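Local coordinates for putative nucleoprotein (Infectious salmon anemia virus, PDB 4EWC) that coats the negative-strand RNA genome of the virus, probably shielding it from nucleases, in the ribonucleoprotein that is copied and transcribed, at residues N285-A298 and C311-R323. Sequence-based numbering, arbitrary orientation.
Sequences NGFNASYTTLAEGA and CGGVALDLMGMKR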
loop_
_atom_site.group_PDB
_atom_site.type_symbol
_atom_site.label_atom_id
_atom_site.label_comp_id
_atom_site.label_asym_id
_atom_site.label_seq_id
_atom_site.Cartn_x
_atom_site.Cartn_y
_atom_site.Cartn_z
ATOM N N ASN A 285 -7.885 -27.929 12.174
ATOM C CA ASN A 285 -8.858 -28.666 11.381
ATOM C C ASN A 285 -8.255 -29.173 10.078
ATOM O O ASN A 285 -8.944 -29.770 9.258
ATOM C CB ASN A 285 -10.101 -27.818 11.120
ATOM C CG ASN A 285 -10.984 -27.692 12.348
ATOM O OD1 ASN A 285 -12.061 -28.291 12.416
ATOM N ND2 ASN A 285 -10.525 -26.919 13.334
ATOM N N GLY A 286 -6.961 -28.930 9.899
ATOM C CA GLY A 286 -6.252 -29.452 8.756
ATOM C C GLY A 286 -6.412 -28.623 7.505
ATOM O O GLY A 286 -6.284 -29.134 6.387
ATOM N N PHE A 287 -6.697 -27.337 7.685
ATOM C CA PHE A 287 -6.745 -26.417 6.557
ATOM C C PHE A 287 -5.477 -25.601 6.553
ATOM O O PHE A 287 -4.931 -25.251 7.612
ATOM C CB PHE A 287 -7.938 -25.488 6.656
ATOM C CG PHE A 287 -9.256 -26.160 6.381
ATOM C CD1 PHE A 287 -9.821 -27.010 7.312
ATOM C CD2 PHE A 287 -9.944 -25.920 5.199
ATOM C CE1 PHE A 287 -11.023 -27.613 7.062
ATOM C CE2 PHE A 287 -11.155 -26.521 4.956
ATOM C CZ PHE A 287 -11.697 -27.368 5.883
ATOM N N ASN A 288 -4.996 -25.317 5.352
ATOM C CA ASN A 288 -3.879 -24.419 5.199
ATOM C C ASN A 288 -4.211 -23.076 5.853
ATOM O O ASN A 288 -5.312 -22.540 5.686
ATOM C CB ASN A 288 -3.584 -24.207 3.725
ATOM C CG ASN A 288 -2.274 -23.495 3.503
ATOM O OD1 ASN A 288 -2.110 -22.320 3.874
ATOM N ND2 ASN A 288 -1.325 -24.196 2.884
ATOM N N ALA A 289 -3.262 -22.532 6.596
ATOM C CA ALA A 289 -3.445 -21.234 7.242
ATOM C C ALA A 289 -3.916 -20.103 6.306
ATOM O O ALA A 289 -4.564 -19.175 6.752
ATOM C CB ALA A 289 -2.150 -20.823 7.959
ATOM N N SER A 290 -3.590 -20.183 5.021
ATOM C CA SER A 290 -3.986 -19.153 4.060
ATOM C C SER A 290 -5.512 -19.005 3.932
ATOM O O SER A 290 -6.012 -17.938 3.590
ATOM C CB SER A 290 -3.383 -19.420 2.677
ATOM O OG SER A 290 -1.968 -19.462 2.721
ATOM N N TYR A 291 -6.234 -20.082 4.224
ATOM C CA TYR A 291 -7.686 -20.100 4.193
ATOM C C TYR A 291 -8.331 -19.432 5.393
ATOM O O TYR A 291 -9.548 -19.512 5.572
ATOM C CB TYR A 291 -8.194 -21.543 4.113
ATOM C CG TYR A 291 -7.683 -22.267 2.904
ATOM C CD1 TYR A 291 -7.641 -21.632 1.668
ATOM C CD2 TYR A 291 -7.211 -23.571 2.999
ATOM C CE1 TYR A 291 -7.160 -22.269 0.570
ATOM C CE2 TYR A 291 -6.716 -24.226 1.895
ATOM C CZ TYR A 291 -6.693 -23.572 0.682
ATOM O OH TYR A 291 -6.210 -24.221 -0.425
ATOM N N THR A 292 -7.525 -18.786 6.230
ATOM C CA THR A 292 -8.057 -18.110 7.416
ATOM C C THR A 292 -8.968 -16.972 6.990
ATOM O O THR A 292 -9.987 -16.722 7.620
ATOM C CB THR A 292 -6.943 -17.585 8.323
ATOM O OG1 THR A 292 -6.084 -18.674 8.688
ATOM C CG2 THR A 292 -7.526 -16.953 9.603
ATOM N N THR A 293 -8.622 -16.317 5.885
ATOM C CA THR A 293 -9.437 -15.223 5.364
ATOM C C THR A 293 -10.871 -15.648 5.036
ATOM O O THR A 293 -11.753 -14.812 4.899
ATOM C CB THR A 293 -8.780 -14.516 4.147
ATOM O OG1 THR A 293 -8.766 -15.388 3.012
ATOM C CG2 THR A 293 -7.343 -14.079 4.488
ATOM N N LEU A 294 -11.107 -16.950 4.953
ATOM C CA LEU A 294 -12.446 -17.465 4.725
ATOM C C LEU A 294 -13.213 -17.723 6.018
ATOM O O LEU A 294 -14.318 -18.280 5.983
ATOM C CB LEU A 294 -12.394 -18.753 3.908
ATOM C CG LEU A 294 -11.620 -18.641 2.594
ATOM C CD1 LEU A 294 -11.524 -20.013 1.939
ATOM C CD2 LEU A 294 -12.239 -17.596 1.673
ATOM N N ALA A 295 -12.645 -17.307 7.149
ATOM C CA ALA A 295 -13.266 -17.577 8.438
ATOM C C ALA A 295 -13.819 -16.331 9.137
ATOM O O ALA A 295 -13.979 -16.345 10.359
ATOM C CB ALA A 295 -12.297 -18.295 9.347
ATOM N N GLU A 296 -14.116 -15.270 8.385
ATOM C CA GLU A 296 -14.665 -14.065 8.998
ATOM C C GLU A 296 -15.927 -14.378 9.813
ATOM O O GLU A 296 -16.744 -15.185 9.404
ATOM C CB GLU A 296 -14.925 -12.959 7.961
ATOM C CG GLU A 296 -16.213 -13.091 7.170
ATOM C CD GLU A 296 -16.239 -12.185 5.945
ATOM O OE1 GLU A 296 -16.957 -11.139 5.942
ATOM O OE2 GLU A 296 -15.514 -12.529 4.983
ATOM N N GLY A 297 -16.046 -13.780 10.991
ATOM C CA GLY A 297 -17.260 -13.880 11.784
ATOM C C GLY A 297 -17.555 -15.242 12.370
ATOM O O GLY A 297 -18.649 -15.474 12.892
ATOM N N ALA A 298 -16.580 -16.143 12.285
ATOM C CA ALA A 298 -16.664 -17.477 12.900
ATOM C C ALA A 298 -17.209 -17.520 14.360
ATOM O O ALA A 298 -17.838 -18.499 14.767
ATOM C CB ALA A 298 -15.318 -18.164 12.811
ATOM N N CYS A 311 -23.238 -14.044 6.920
ATOM C CA CYS A 311 -22.418 -13.152 7.755
ATOM C C CYS A 311 -21.189 -13.915 8.270
ATOM O O CYS A 311 -20.241 -13.326 8.817
ATOM C CB CYS A 311 -23.219 -12.643 8.950
ATOM S SG CYS A 311 -24.531 -11.481 8.562
ATOM N N GLY A 312 -21.228 -15.232 8.061
ATOM C CA GLY A 312 -20.369 -16.163 8.745
ATOM C C GLY A 312 -19.098 -16.638 8.079
ATOM O O GLY A 312 -18.230 -17.172 8.762
ATOM N N GLY A 313 -18.944 -16.493 6.772
ATOM C CA GLY A 313 -17.669 -16.894 6.172
ATOM C C GLY A 313 -17.598 -18.384 5.844
ATOM O O GLY A 313 -17.775 -19.236 6.716
ATOM N N VAL A 314 -17.312 -18.684 4.580
ATOM C CA VAL A 314 -17.502 -20.017 4.025
ATOM C C VAL A 314 -16.731 -21.160 4.721
ATOM O O VAL A 314 -17.184 -22.310 4.703
ATOM C CB VAL A 314 -17.313 -20.008 2.465
ATOM C CG1 VAL A 314 -15.852 -20.034 2.080
ATOM C CG2 VAL A 314 -18.109 -21.112 1.799
ATOM N N ALA A 315 -15.609 -20.833 5.369
ATOM C CA ALA A 315 -14.795 -21.829 6.075
ATOM C C ALA A 315 -15.588 -22.660 7.084
ATOM O O ALA A 315 -15.250 -23.813 7.364
ATOM C CB ALA A 315 -13.591 -21.188 6.754
ATOM N N LEU A 316 -16.641 -22.074 7.631
ATOM C CA LEU A 316 -17.473 -22.767 8.601
ATOM C C LEU A 316 -18.167 -23.960 7.974
ATOM O O LEU A 316 -18.214 -25.040 8.570
ATOM C CB LEU A 316 -18.508 -21.809 9.199
ATOM C CG LEU A 316 -17.984 -20.650 10.049
ATOM C CD1 LEU A 316 -19.150 -19.849 10.558
ATOM C CD2 LEU A 316 -17.126 -21.148 11.213
ATOM N N ASP A 317 -18.701 -23.765 6.767
ATOM C CA ASP A 317 -19.409 -24.833 6.057
ATOM C C ASP A 317 -18.454 -25.907 5.574
ATOM O O ASP A 317 -18.797 -27.067 5.580
ATOM C CB ASP A 317 -20.140 -24.293 4.830
ATOM C CG ASP A 317 -21.211 -23.289 5.173
ATOM O OD1 ASP A 317 -21.878 -23.430 6.221
ATOM O OD2 ASP A 317 -21.381 -22.346 4.379
ATOM N N LEU A 318 -17.265 -25.501 5.146
ATOM C CA LEU A 318 -16.338 -26.413 4.514
ATOM C C LEU A 318 -15.762 -27.335 5.562
ATOM O O LEU A 318 -15.560 -28.525 5.323
ATOM C CB LEU A 318 -15.213 -25.659 3.799
ATOM C CG LEU A 318 -15.608 -24.629 2.734
ATOM C CD1 LEU A 318 -14.405 -23.831 2.276
ATOM C CD2 LEU A 318 -16.279 -25.297 1.567
HETATM N N MSE A 319 -15.484 -26.769 6.729
HETATM C CA MSE A 319 -14.910 -27.527 7.824
HETATM C C MSE A 319 -15.951 -28.524 8.291
HETATM O O MSE A 319 -15.631 -29.651 8.668
HETATM C CB MSE A 319 -14.551 -26.599 8.977
HETATM C CG MSE A 319 -13.292 -25.798 8.798
HETATM SE SE MSE A 319 -13.234 -24.460 10.226
HETATM C CE MSE A 319 -13.772 -25.643 11.679
ATOM N N GLY A 320 -17.203 -28.085 8.275
ATOM C CA GLY A 320 -18.306 -28.957 8.619
ATOM C C GLY A 320 -18.377 -30.134 7.653
ATOM O O GLY A 320 -18.649 -31.266 8.057
HETATM N N MSE A 321 -18.117 -29.852 6.375
HETATM C CA MSE A 321 -18.158 -30.851 5.319
HETATM C C MSE A 321 -17.004 -31.841 5.424
HETATM O O MSE A 321 -17.173 -33.022 5.131
HETATM C CB MSE A 321 -18.154 -30.198 3.934
HETATM C CG MSE A 321 -19.510 -29.744 3.455
HETATM SE SE MSE A 321 -19.490 -28.805 1.727
HETATM C CE MSE A 321 -18.946 -30.332 0.612
ATOM N N LYS A 322 -15.833 -31.362 5.830
ATOM C CA LYS A 322 -14.649 -32.219 5.947
ATOM C C LYS A 322 -14.780 -33.127 7.165
ATOM O O LYS A 322 -14.424 -34.308 7.119
ATOM C CB LYS A 322 -13.376 -31.359 6.035
ATOM C CG LYS A 322 -12.087 -32.113 6.267
ATOM C CD LYS A 322 -10.924 -31.150 6.484
ATOM C CE LYS A 322 -9.600 -31.881 6.502
ATOM N NZ LYS A 322 -8.439 -30.956 6.628
ATOM N N ARG A 323 -15.306 -32.557 8.249
ATOM C CA ARG A 323 -15.428 -33.259 9.523
ATOM C C ARG A 323 -16.397 -34.416 9.393
ATOM O O ARG A 323 -16.145 -35.522 9.868
ATOM C CB ARG A 323 -15.926 -32.300 10.592
ATOM C CG ARG A 323 -16.211 -32.944 11.927
ATOM C CD ARG A 323 -16.841 -31.937 12.885
ATOM N NE ARG A 323 -16.144 -30.650 12.880
ATOM C CZ ARG A 323 -15.018 -30.394 13.551
ATOM N NH1 ARG A 323 -14.440 -31.339 14.286
ATOM N NH2 ARG A 323 -14.461 -29.188 13.483
#
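Lys322 runs fully extended along Phe287 to the turn at Asn285 and Gly286. Lys322 CB lies loosely by the ring, 4.3 Å from Phe287 CZ. CG, anti to the backbone N (chi1 175°), stands farther from the ring and carries the chain off the helix. The lysine and phenylalanine side chains run antiparallel past each other. Lys322 CD lies 3.6 Å from Phe287 CE1. CE continues beside the carbonyl oxygen of Asn285. Lys322 NZ then donates to Asn285 O at 2.9 Å, in the carbonyl plane and on a lone pair. One turn earlier, Met319 approaches the same ring obliquely, CG 3.4 Å from Phe287 CE1. Its chain bends at chi3 (44°), and CE ends beside the Asn285 amide. The Asn285 ND2 is held by Met281 O. Near the start of helix 315-326, Ala315 N donates to Leu294 O at 2.9 Å, with an N-H...O angle of 157°. Ala315 CB packs against Leu294 CB and Ala295 CB. Next along the helix, Leu316 CD2 meets Ala298 CB. Helix 369-381 also packs on Leu294 and Leu318, while the second subunit packs on 289-292. Helix 279-284 ends in a Schellman motif at Gly286. The following loop touches 311-323 at Asn285-Phe287 and Leu294-Ala298 and arches away between, with a Met-aromatic contact between Met319 and Phe287, within the nucleoprotein helical bundle.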